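Local coordinates for protein transcription factor tau subunit sfc1 (Schizosaccharomyces pombe, PDB 4BJI) that helps TFIIIC, as part of its tauA domain, bind box A promoter sites of tRNA and similar genes, through the DNA-binding domain to which this chain corresponds, at residues Trp54-Leu59 and Ser66-Leu71; Gln108-Lys113 and Tyr140-Ile145; Leu133-Arg138 and Ala188-Glu193. All blocks are in the same frame, centred on the assembly; numbering follows the deposited sequence.

Interaction 1: Trp54-Leu59 and Ser66-Leu71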
loop_
_atom_site.group_PDB
_atom_site.type_symbol
_atom_site.label_atom_id
_atom_site.label_comp_id
_atom_site.label_asym_id
_atom_site.label_seq_id
_atom_site.Cartn_x
_atom_site.Cartn_y
_atom_site.Cartn_z
ATOM N N TRP A 54 6.177 -0.630 -0.097
ATOM C CA TRP A 54 5.594 -0.356 -1.407
ATOM C C TRP A 54 4.646 -1.454 -1.866
ATOM O O TRP A 54 4.981 -2.650 -1.767
ATOM C CB TRP A 54 6.685 -0.365 -2.474
ATOM C CG TRP A 54 7.656 0.775 -2.530
ATOM C CD1 TRP A 54 8.862 0.865 -1.892
ATOM C CD2 TRP A 54 7.553 1.933 -3.360
ATOM N NE1 TRP A 54 9.515 2.035 -2.274
ATOM C CE2 TRP A 54 8.720 2.697 -3.175
ATOM C CE3 TRP A 54 6.582 2.394 -4.241
ATOM C CZ2 TRP A 54 8.934 3.909 -3.840
ATOM C CZ3 TRP A 54 6.794 3.601 -4.885
ATOM C CH2 TRP A 54 7.961 4.337 -4.680
ATOM N N THR A 55 3.541 -1.107 -2.509
ATOM C CA THR A 55 2.837 -2.103 -3.311
ATOM C C THR A 55 3.601 -2.363 -4.623
ATOM O O THR A 55 4.391 -1.517 -5.101
ATOM C CB THR A 55 1.444 -1.677 -3.699
ATOM O OG1 THR A 55 1.556 -0.463 -4.450
ATOM C CG2 THR A 55 0.578 -1.478 -2.446
ATOM N N ARG A 56 3.361 -3.538 -5.218
ATOM C CA ARG A 56 3.822 -3.815 -6.575
ATOM C C ARG A 56 3.393 -2.734 -7.568
ATOM O O ARG A 56 4.211 -2.237 -8.361
ATOM C CB ARG A 56 3.290 -5.184 -7.032
ATOM C CG ARG A 56 3.459 -5.433 -8.529
ATOM C CD ARG A 56 2.782 -6.763 -8.927
ATOM N NE ARG A 56 2.734 -6.913 -10.380
ATOM C CZ ARG A 56 3.778 -7.310 -11.073
ATOM N NH1 ARG A 56 4.895 -7.607 -10.427
ATOM N NH2 ARG A 56 3.704 -7.414 -12.399
ATOM N N ARG A 57 2.130 -2.333 -7.531
ATOM C CA ARG A 57 1.639 -1.344 -8.494
ATOM C C ARG A 57 2.376 -0.006 -8.359
ATOM O O ARG A 57 2.796 0.580 -9.353
ATOM C CB ARG A 57 0.135 -1.138 -8.325
ATOM C CG ARG A 57 -0.454 -0.168 -9.366
ATOM C CD ARG A 57 -0.063 -0.517 -10.808
ATOM N NE ARG A 57 -0.384 -1.898 -11.167
ATOM C CZ ARG A 57 -0.017 -2.472 -12.312
ATOM N NH1 ARG A 57 0.686 -1.790 -13.209
ATOM N NH2 ARG A 57 -0.349 -3.731 -12.563
ATOM N N ALA A 58 2.558 0.478 -7.135
ATOM C CA ALA A 58 3.270 1.732 -6.944
ATOM C C ALA A 58 4.711 1.647 -7.456
ATOM O O ALA A 58 5.184 2.549 -8.142
ATOM C CB ALA A 58 3.188 2.196 -5.500
ATOM N N LEU A 59 5.400 0.532 -7.200
ATOM C CA LEU A 59 6.747 0.356 -7.747
ATOM C C LEU A 59 6.771 0.334 -9.275
ATOM O O LEU A 59 7.624 0.979 -9.900
ATOM C CB LEU A 59 7.380 -0.936 -7.224
ATOM C CG LEU A 59 7.896 -0.836 -5.801
ATOM C CD1 LEU A 59 8.194 -2.206 -5.250
ATOM C CD2 LEU A 59 9.124 0.079 -5.748
ATOM N N SER A 66 9.829 -2.044 -18.959
ATOM C CA SER A 66 10.393 -3.336 -19.353
ATOM C C SER A 66 10.657 -4.253 -18.142
ATOM O O SER A 66 10.934 -5.444 -18.302
ATOM C CB SER A 66 11.675 -3.144 -20.179
ATOM O OG SER A 66 12.620 -2.323 -19.512
ATOM N N TYR A 67 10.546 -3.699 -16.932
ATOM C CA TYR A 67 10.785 -4.465 -15.705
ATOM C C TYR A 67 9.515 -5.136 -15.171
ATOM O O TYR A 67 9.570 -5.860 -14.177
ATOM C CB TYR A 67 11.348 -3.557 -14.604
ATOM C CG TYR A 67 12.701 -2.937 -14.888
ATOM C CD1 TYR A 67 13.504 -3.407 -15.923
ATOM C CD2 TYR A 67 13.180 -1.886 -14.118
ATOM C CE1 TYR A 67 14.745 -2.843 -16.173
ATOM C CE2 TYR A 67 14.402 -1.314 -14.364
ATOM C CZ TYR A 67 15.184 -1.796 -15.401
ATOM O OH TYR A 67 16.412 -1.227 -15.644
ATOM N N THR A 68 8.380 -4.915 -15.835
ATOM C CA THR A 68 7.074 -5.382 -15.340
ATOM C C THR A 68 7.059 -6.803 -14.758
ATOM O O THR A 68 6.605 -7.014 -13.633
ATOM C CB THR A 68 5.980 -5.299 -16.426
ATOM O OG1 THR A 68 5.816 -3.940 -16.834
ATOM C CG2 THR A 68 4.629 -5.816 -15.882
ATOM N N HIS A 69 7.495 -7.782 -15.551
ATOM C CA HIS A 69 7.447 -9.168 -15.096
ATOM C C HIS A 69 8.802 -9.715 -14.674
ATOM O O HIS A 69 8.918 -10.904 -14.433
ATOM C CB HIS A 69 6.835 -10.083 -16.166
ATOM C CG HIS A 69 5.410 -9.758 -16.486
ATOM N ND1 HIS A 69 4.397 -9.824 -15.547
ATOM C CD2 HIS A 69 4.830 -9.347 -17.636
ATOM C CE1 HIS A 69 3.255 -9.480 -16.109
ATOM N NE2 HIS A 69 3.487 -9.184 -17.376
ATOM N N TYR A 70 9.810 -8.853 -14.551
ATOM C CA TYR A 70 11.005 -9.226 -13.791
ATOM C C TYR A 70 10.918 -8.765 -12.331
ATOM O O TYR A 70 11.611 -9.301 -11.475
ATOM C CB TYR A 70 12.268 -8.687 -14.451
ATOM C CG TYR A 70 12.523 -9.224 -15.865
ATOM C CD1 TYR A 70 12.352 -10.571 -16.159
ATOM C CD2 TYR A 70 12.940 -8.371 -16.880
ATOM C CE1 TYR A 70 12.570 -11.049 -17.448
ATOM C CE2 TYR A 70 13.171 -8.846 -18.147
ATOM C CZ TYR A 70 12.994 -10.195 -18.403
ATOM O OH TYR A 70 13.208 -10.702 -19.660
ATOM N N LEU A 71 10.036 -7.812 -12.058
ATOM C CA LEU A 71 9.930 -7.222 -10.708
ATOM C C LEU A 71 9.707 -8.312 -9.655
ATOM O O LEU A 71 10.301 -8.264 -8.567
ATOM C CB LEU A 71 8.815 -6.193 -10.687
ATOM C CG LEU A 71 8.554 -5.530 -9.343
ATOM C CD1 LEU A 71 9.814 -4.843 -8.859
ATOM C CD2 LEU A 71 7.411 -4.542 -9.502
HETATM O O HOH W 1 6.722 -9.010 -12.094
#
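R56 and L71 carry this contact in nearly equal shares, with R56 spanning both its polar and its apolar half. CG of R56 stands anti to the backbone N (chi1 168°) and the chain runs extended as far as NE, toward the 68-69 backbone. There NH2 donates to T68 O at 3.2 Å. The bond is bent, with 142° at the hydrogen, and the donor sits 44° above the carbonyl plane, so the grip is modest. Beside it, R56 NH1 gives a 2.8 Å hydrogen bond to a water lying in the guanidinium plane; that water is also close to T68 O, but the separation is too short to be taken at face value. NH2 also passes 4.0 Å from H69 ND1, obliquely to the ring, and a positive charge on that imidazole would probably be disfavoured.

L71 supplies the apolar half. It slides past R56 in the opposite direction, its CD2 lying 4.2 Å from R56 CG and 4.1 Å from NH1. The same methyl meets L59 CB at 4.3 Å, a looser touch.

The contact spans the turn between helix 56-60 and helix 71-74, an arrangement consistent with the helix-turn-helix family of this domain. T55 is the N-cap of the first helix, its OG1 accepting from A58 N, and strand 53-55 before it pairs through W54 with Y91 of strand 90-93. On helix 35-50, L59 packs on L44 and Y67 OH hydrogen-bonds to E39.

Interaction 2: Gln108-Lys113 and Tyr140-Ile145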
loop_
_atom_site.group_PDB
_atom_site.type_symbol
_atom_site.label_atom_id
_atom_site.label_comp_id
_atom_site.label_asym_id
_atom_site.label_seq_id
_atom_site.Cartn_x
_atom_site.Cartn_y
_atom_site.Cartn_z
ATOM N N GLN A 108 0.602 2.459 5.174
ATOM C CA GLN A 108 -0.460 1.458 5.291
ATOM C C GLN A 108 -1.234 1.327 3.991
ATOM O O GLN A 108 -1.396 2.306 3.251
ATOM C CB GLN A 108 -1.422 1.786 6.431
ATOM C CG GLN A 108 -0.765 1.611 7.775
ATOM C CD GLN A 108 -1.652 1.775 8.984
ATOM O OE1 GLN A 108 -1.160 2.251 10.026
ATOM N NE2 GLN A 108 -2.916 1.394 8.897
ATOM N N ALA A 109 -1.683 0.102 3.714
ATOM C CA ALA A 109 -2.433 -0.266 2.524
ATOM C C ALA A 109 -3.874 -0.551 2.829
ATOM O O ALA A 109 -4.190 -1.213 3.823
ATOM C CB ALA A 109 -1.803 -1.520 1.912
ATOM N N LEU A 110 -4.758 0.016 2.003
ATOM C CA LEU A 110 -6.188 -0.277 2.091
ATOM C C LEU A 110 -6.600 -1.025 0.839
ATOM O O LEU A 110 -6.366 -0.540 -0.278
ATOM C CB LEU A 110 -7.004 0.996 2.265
ATOM C CG LEU A 110 -6.801 1.741 3.584
ATOM C CD1 LEU A 110 -5.865 2.857 3.381
ATOM C CD2 LEU A 110 -8.127 2.248 4.048
ATOM N N PHE A 111 -7.162 -2.222 1.025
ATOM C CA PHE A 111 -7.583 -3.095 -0.063
ATOM C C PHE A 111 -9.093 -2.984 -0.202
ATOM O O PHE A 111 -9.831 -2.921 0.811
ATOM C CB PHE A 111 -7.225 -4.571 0.222
ATOM C CG PHE A 111 -7.916 -5.559 -0.687
ATOM C CD1 PHE A 111 -7.512 -5.725 -1.998
ATOM C CD2 PHE A 111 -8.957 -6.330 -0.211
ATOM C CE1 PHE A 111 -8.146 -6.648 -2.825
ATOM C CE2 PHE A 111 -9.597 -7.248 -1.026
ATOM C CZ PHE A 111 -9.192 -7.401 -2.333
ATOM N N PHE A 112 -9.561 -2.979 -1.442
ATOM C CA PHE A 112 -10.978 -2.883 -1.719
ATOM C C PHE A 112 -11.414 -4.045 -2.573
ATOM O O PHE A 112 -10.802 -4.332 -3.599
ATOM C CB PHE A 112 -11.294 -1.554 -2.393
ATOM C CG PHE A 112 -10.954 -0.389 -1.534
ATOM C CD1 PHE A 112 -9.685 0.153 -1.548
ATOM C CD2 PHE A 112 -11.878 0.098 -0.636
ATOM C CE1 PHE A 112 -9.358 1.179 -0.687
ATOM C CE2 PHE A 112 -11.547 1.128 0.226
ATOM C CZ PHE A 112 -10.305 1.661 0.177
ATOM N N LYS A 113 -12.456 -4.722 -2.117
ATOM C CA LYS A 113 -12.951 -5.883 -2.835
ATOM C C LYS A 113 -14.089 -5.443 -3.722
ATOM O O LYS A 113 -15.255 -5.573 -3.361
ATOM C CB LYS A 113 -13.428 -6.962 -1.871
ATOM C CG LYS A 113 -13.884 -8.219 -2.594
ATOM C CD LYS A 113 -14.342 -9.298 -1.630
ATOM C CE LYS A 113 -14.879 -10.512 -2.377
ATOM N NZ LYS A 113 -15.293 -11.598 -1.447
ATOM N N TYR A 140 -4.457 0.640 -2.174
ATOM C CA TYR A 140 -3.915 2.002 -2.137
ATOM C C TYR A 140 -3.161 2.211 -0.849
ATOM O O TYR A 140 -3.675 1.919 0.233
ATOM C CB TYR A 140 -5.031 3.036 -2.241
ATOM C CG TYR A 140 -5.717 3.018 -3.583
ATOM C CD1 TYR A 140 -6.809 2.203 -3.807
ATOM C CD2 TYR A 140 -5.258 3.798 -4.611
ATOM C CE1 TYR A 140 -7.434 2.178 -5.036
ATOM C CE2 TYR A 140 -5.883 3.778 -5.841
ATOM C CZ TYR A 140 -6.965 2.978 -6.033
ATOM O OH TYR A 140 -7.581 2.972 -7.303
ATOM N N GLN A 141 -1.982 2.792 -0.959
ATOM C CA GLN A 141 -1.235 3.194 0.219
ATOM C C GLN A 141 -1.579 4.623 0.635
ATOM O O GLN A 141 -1.838 5.480 -0.211
ATOM C CB GLN A 141 0.251 3.077 -0.003
ATOM C CG GLN A 141 0.706 1.612 -0.029
ATOM C CD GLN A 141 2.200 1.530 -0.186
ATOM O OE1 GLN A 141 2.697 1.475 -1.321
ATOM N NE2 GLN A 141 2.932 1.552 0.897
ATOM N N VAL A 142 -1.568 4.882 1.938
ATOM C CA VAL A 142 -1.974 6.189 2.446
ATOM C C VAL A 142 -1.229 7.364 1.813
ATOM O O VAL A 142 -1.844 8.374 1.457
ATOM C CB VAL A 142 -1.824 6.203 3.966
ATOM C CG1 VAL A 142 -1.897 7.644 4.528
ATOM C CG2 VAL A 142 -2.875 5.269 4.602
ATOM N N CYS A 143 0.073 7.242 1.674
ATOM C CA CYS A 143 0.891 8.309 1.111
ATOM C C CYS A 143 0.536 8.646 -0.328
ATOM O O CYS A 143 0.948 9.714 -0.822
ATOM C CB CYS A 143 2.371 7.956 1.241
ATOM S SG CYS A 143 2.856 6.386 0.446
ATOM N N ASP A 144 -0.186 7.746 -1.000
ATOM C CA ASP A 144 -0.583 7.940 -2.388
ATOM C C ASP A 144 -2.037 8.440 -2.494
ATOM O O ASP A 144 -2.547 8.564 -3.616
ATOM C CB ASP A 144 -0.412 6.655 -3.174
ATOM C CG ASP A 144 1.017 6.144 -3.177
ATOM O OD1 ASP A 144 1.942 6.974 -3.146
ATOM O OD2 ASP A 144 1.179 4.910 -3.237
ATOM N N ILE A 145 -2.659 8.764 -1.364
ATOM C CA ILE A 145 -4.010 9.325 -1.367
ATOM C C ILE A 145 -3.885 10.845 -1.443
ATOM O O ILE A 145 -3.499 11.518 -0.465
ATOM C CB ILE A 145 -4.797 8.911 -0.119
ATOM C CG1 ILE A 145 -4.916 7.407 -0.046
ATOM C CG2 ILE A 145 -6.177 9.605 -0.155
ATOM C CD1 ILE A 145 -5.534 6.966 1.237
#
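F112 and Y140 cross at about a right angle, their rings meeting where F112 CE1 lies 4.2 Å from Y140 CD1. In both residues CG stands beside the backbone N (chi1 -61° and -67°), which starts each ring off toward this meeting. The Y140 ring also meets F128 edge-to-face, and F112 packs on M182 and L186 of helix 172-189.

Further along, L110 and V142 cross obliquely, methyl to methyl, with L110 CD1 4.0 Å from V142 CG2. That valine methyl also approaches Q108 CB at 4.2 Å. The backbones are in antiparallel register: L110 and Y140 form a hydrogen-bonded pair, L110 N to Y140 O at 2.8 Å and Y140 N to L110 O at 2.9 Å, and their side chains share one face of the two-stranded sheet. A109 and Q141, a non-hydrogen-bonded pair, occupy the other face. V142 N then donates to Q108 O at 2.9 Å, where the 3-10 segment 142-144 begins.

Three backbone hydrogen bonds thus hold the segments in register, while L110, F112 and Y140 supply buried apolar surface. The two buried glutamines find polar partners elsewhere: Q108 at W169 and T167, Q141 at R51, Y107 and V53.

Interaction 3: Leu133-Arg138 and Ala188-Glu193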
loop_
_atom_site.group_PDB
_atom_site.type_symbol
_atom_site.label_atom_id
_atom_site.label_comp_id
_atom_site.label_asym_id
_atom_site.label_seq_id
_atom_site.Cartn_x
_atom_site.Cartn_y
_atom_site.Cartn_z
ATOM N N LEU A 133 -11.449 8.243 -13.604
ATOM C CA LEU A 133 -12.389 7.148 -13.863
ATOM C C LEU A 133 -11.702 5.809 -14.162
ATOM O O LEU A 133 -10.564 5.763 -14.611
ATOM C CB LEU A 133 -13.291 7.511 -15.041
ATOM C CG LEU A 133 -14.090 8.807 -14.892
ATOM C CD1 LEU A 133 -14.887 9.051 -16.199
ATOM C CD2 LEU A 133 -15.000 8.790 -13.672
ATOM N N PHE A 134 -12.431 4.725 -13.912
ATOM C CA PHE A 134 -11.994 3.388 -14.278
ATOM C C PHE A 134 -10.635 2.992 -13.713
ATOM O O PHE A 134 -9.772 2.464 -14.418
ATOM C CB PHE A 134 -11.966 3.255 -15.820
ATOM C CG PHE A 134 -13.227 3.731 -16.491
ATOM C CD1 PHE A 134 -14.448 3.165 -16.180
ATOM C CD2 PHE A 134 -13.189 4.743 -17.443
ATOM C CE1 PHE A 134 -15.611 3.587 -16.787
ATOM C CE2 PHE A 134 -14.363 5.173 -18.065
ATOM C CZ PHE A 134 -15.568 4.595 -17.727
ATOM N N PRO A 135 -10.430 3.245 -12.419
ATOM C CA PRO A 135 -9.189 2.761 -11.833
ATOM C C PRO A 135 -9.157 1.236 -11.818
ATOM O O PRO A 135 -10.175 0.609 -11.563
ATOM C CB PRO A 135 -9.226 3.348 -10.415
ATOM C CG PRO A 135 -10.653 3.475 -10.091
ATOM C CD PRO A 135 -11.304 3.877 -11.425
ATOM N N THR A 136 -8.000 0.663 -12.092
ATOM C CA THR A 136 -7.832 -0.778 -12.046
ATOM C C THR A 136 -7.165 -1.245 -10.744
ATOM O O THR A 136 -7.225 -2.416 -10.394
ATOM C CB THR A 136 -6.954 -1.262 -13.204
ATOM O OG1 THR A 136 -5.622 -0.745 -13.050
ATOM C CG2 THR A 136 -7.529 -0.817 -14.551
ATOM N N ASN A 137 -6.564 -0.326 -10.000
ATOM C CA ASN A 137 -5.897 -0.674 -8.761
ATOM C C ASN A 137 -6.900 -0.918 -7.653
ATOM O O ASN A 137 -7.913 -0.213 -7.564
ATOM C CB ASN A 137 -5.005 0.498 -8.374
ATOM C CG ASN A 137 -4.094 0.178 -7.247
ATOM O OD1 ASN A 137 -3.613 -0.970 -7.117
ATOM N ND2 ASN A 137 -3.851 1.175 -6.398
ATOM N N ARG A 138 -6.616 -1.901 -6.796
ATOM C CA ARG A 138 -7.519 -2.144 -5.673
ATOM C C ARG A 138 -6.827 -2.069 -4.327
ATOM O O ARG A 138 -7.464 -2.292 -3.314
ATOM C CB ARG A 138 -8.226 -3.490 -5.808
ATOM C CG ARG A 138 -9.192 -3.551 -7.019
ATOM C CD ARG A 138 -10.473 -2.704 -6.791
ATOM N NE ARG A 138 -11.395 -2.796 -7.931
ATOM C CZ ARG A 138 -11.377 -1.975 -8.977
ATOM N NH1 ARG A 138 -10.490 -0.986 -9.036
ATOM N NH2 ARG A 138 -12.239 -2.148 -9.971
ATOM N N ALA A 188 -18.311 4.457 -7.785
ATOM C CA ALA A 188 -18.720 5.345 -8.858
ATOM C C ALA A 188 -17.672 5.402 -9.951
ATOM O O ALA A 188 -17.985 5.251 -11.125
ATOM C CB ALA A 188 -18.982 6.747 -8.326
ATOM N N LEU A 189 -16.430 5.614 -9.557
ATOM C CA LEU A 189 -15.341 5.754 -10.517
ATOM C C LEU A 189 -15.238 4.514 -11.430
ATOM O O LEU A 189 -14.987 4.652 -12.623
ATOM C CB LEU A 189 -14.010 6.010 -9.789
ATOM C CG LEU A 189 -13.996 7.322 -8.955
ATOM C CD1 LEU A 189 -12.790 7.348 -8.067
ATOM C CD2 LEU A 189 -14.035 8.570 -9.889
ATOM N N ILE A 190 -15.405 3.316 -10.862
ATOM C CA ILE A 190 -15.274 2.107 -11.679
ATOM C C ILE A 190 -16.442 1.981 -12.661
ATOM O O ILE A 190 -16.318 1.280 -13.676
ATOM C CB ILE A 190 -15.125 0.818 -10.829
ATOM C CG1 ILE A 190 -16.405 0.532 -10.058
ATOM C CG2 ILE A 190 -13.920 0.920 -9.895
ATOM C CD1 ILE A 190 -16.316 -0.746 -9.231
ATOM N N GLU A 191 -17.556 2.661 -12.379
ATOM C CA GLU A 191 -18.716 2.689 -13.301
ATOM C C GLU A 191 -18.642 3.826 -14.322
ATOM O O GLU A 191 -19.539 3.976 -15.154
ATOM C CB GLU A 191 -20.025 2.851 -12.517
ATOM C CG GLU A 191 -20.434 1.636 -11.687
ATOM C CD GLU A 191 -20.625 0.392 -12.530
ATOM O OE1 GLU A 191 -21.133 0.514 -13.667
ATOM O OE2 GLU A 191 -20.260 -0.707 -12.057
ATOM N N GLY A 192 -17.580 4.623 -14.269
ATOM C CA GLY A 192 -17.446 5.777 -15.139
ATOM C C GLY A 192 -18.227 7.005 -14.709
ATOM O O GLY A 192 -18.511 7.886 -15.532
ATOM N N GLU A 193 -18.537 7.085 -13.413
ATOM C CA GLU A 193 -19.262 8.224 -12.837
ATOM C C GLU A 193 -18.451 8.997 -11.794
ATOM O O GLU A 193 -17.674 8.415 -11.038
ATOM C CB GLU A 193 -20.571 7.735 -12.197
ATOM C CG GLU A 193 -21.444 7.041 -13.239
ATOM C CD GLU A 193 -22.712 6.427 -12.689
ATOM O OE1 GLU A 193 -22.825 6.239 -11.459
ATOM O OE2 GLU A 193 -23.600 6.124 -13.517
#
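L189, near the end of helix 172-189, meets the loop at three residues. Its CD2 touches L133 CD2 at 3.9 Å, and its CB lies 3.8 Å from P135 CD, the two side chains crossing at about a right angle. Its carbonyl O accepts from F134 N at 2.9 Å, a nearly straight bond (168° at the hydrogen) although the donor stands above the carbonyl plane. G192 N reaches the same oxygen from the opposite face.

I190 follows. Its CG2 lies 4.2 Å from P135 CG and 3.5 Å from R138 NH2, the arginine crossing it at about a right angle. The R138 chain bends at chi2 (-72°), and NH1 donates to P135 O and N137 O, both near the guanidinium plane; these two bonds fix how the group is turned beside the isoleucine. I190 O lies at the edge of the F134 ring, near its plane, 3.6 Å from CD1.

E191 adds little beyond its carbonyl carbon near F134 CE1. G192, with positive phi (80°), ends the type I turn L189-G192 and gives a Schellman motif, E193 N bonding back to A188 O and G192 N to L189 O. F134 CE1 comes to 3.3 Å from G192 CA; lacking a side chain, the glycine lets the ring settle directly against the backbone. E193 meets L133 CD2 through its carbonyl O at 3.8 Å.

Chemically, the helix terminus is covered mainly by apolar side chains. A single direct hydrogen bond joins the segments, at L189 O, a last-turn carbonyl that F134 N shares with G192 N, and the charged ends of E191 and E193 stay apart from the loop.

From the N terminus, interaction 1 closes first, bringing 54-59 and 66-71 together round a six-residue connection within the region of the helix-turn-helix family. It is complete before the others begin. Interactions 2 and 3 cross: interaction 2 closes a loop of 26 intervening residues with 133-138 inside it, and interaction 3 one of 49 that contains 140-145. R138 and Y140 follow each other closely, so the loop of interaction 3 leads straight into the returning strand of interaction 2, and F112 N probably bonds to R138 O (2.9 Å). T55 N to Q141 OE1, 3.0 Å, probably joins interactions 1 and 2. Together they tie the helix-turn-helix, through the two-stranded sheet, to helix 172-189.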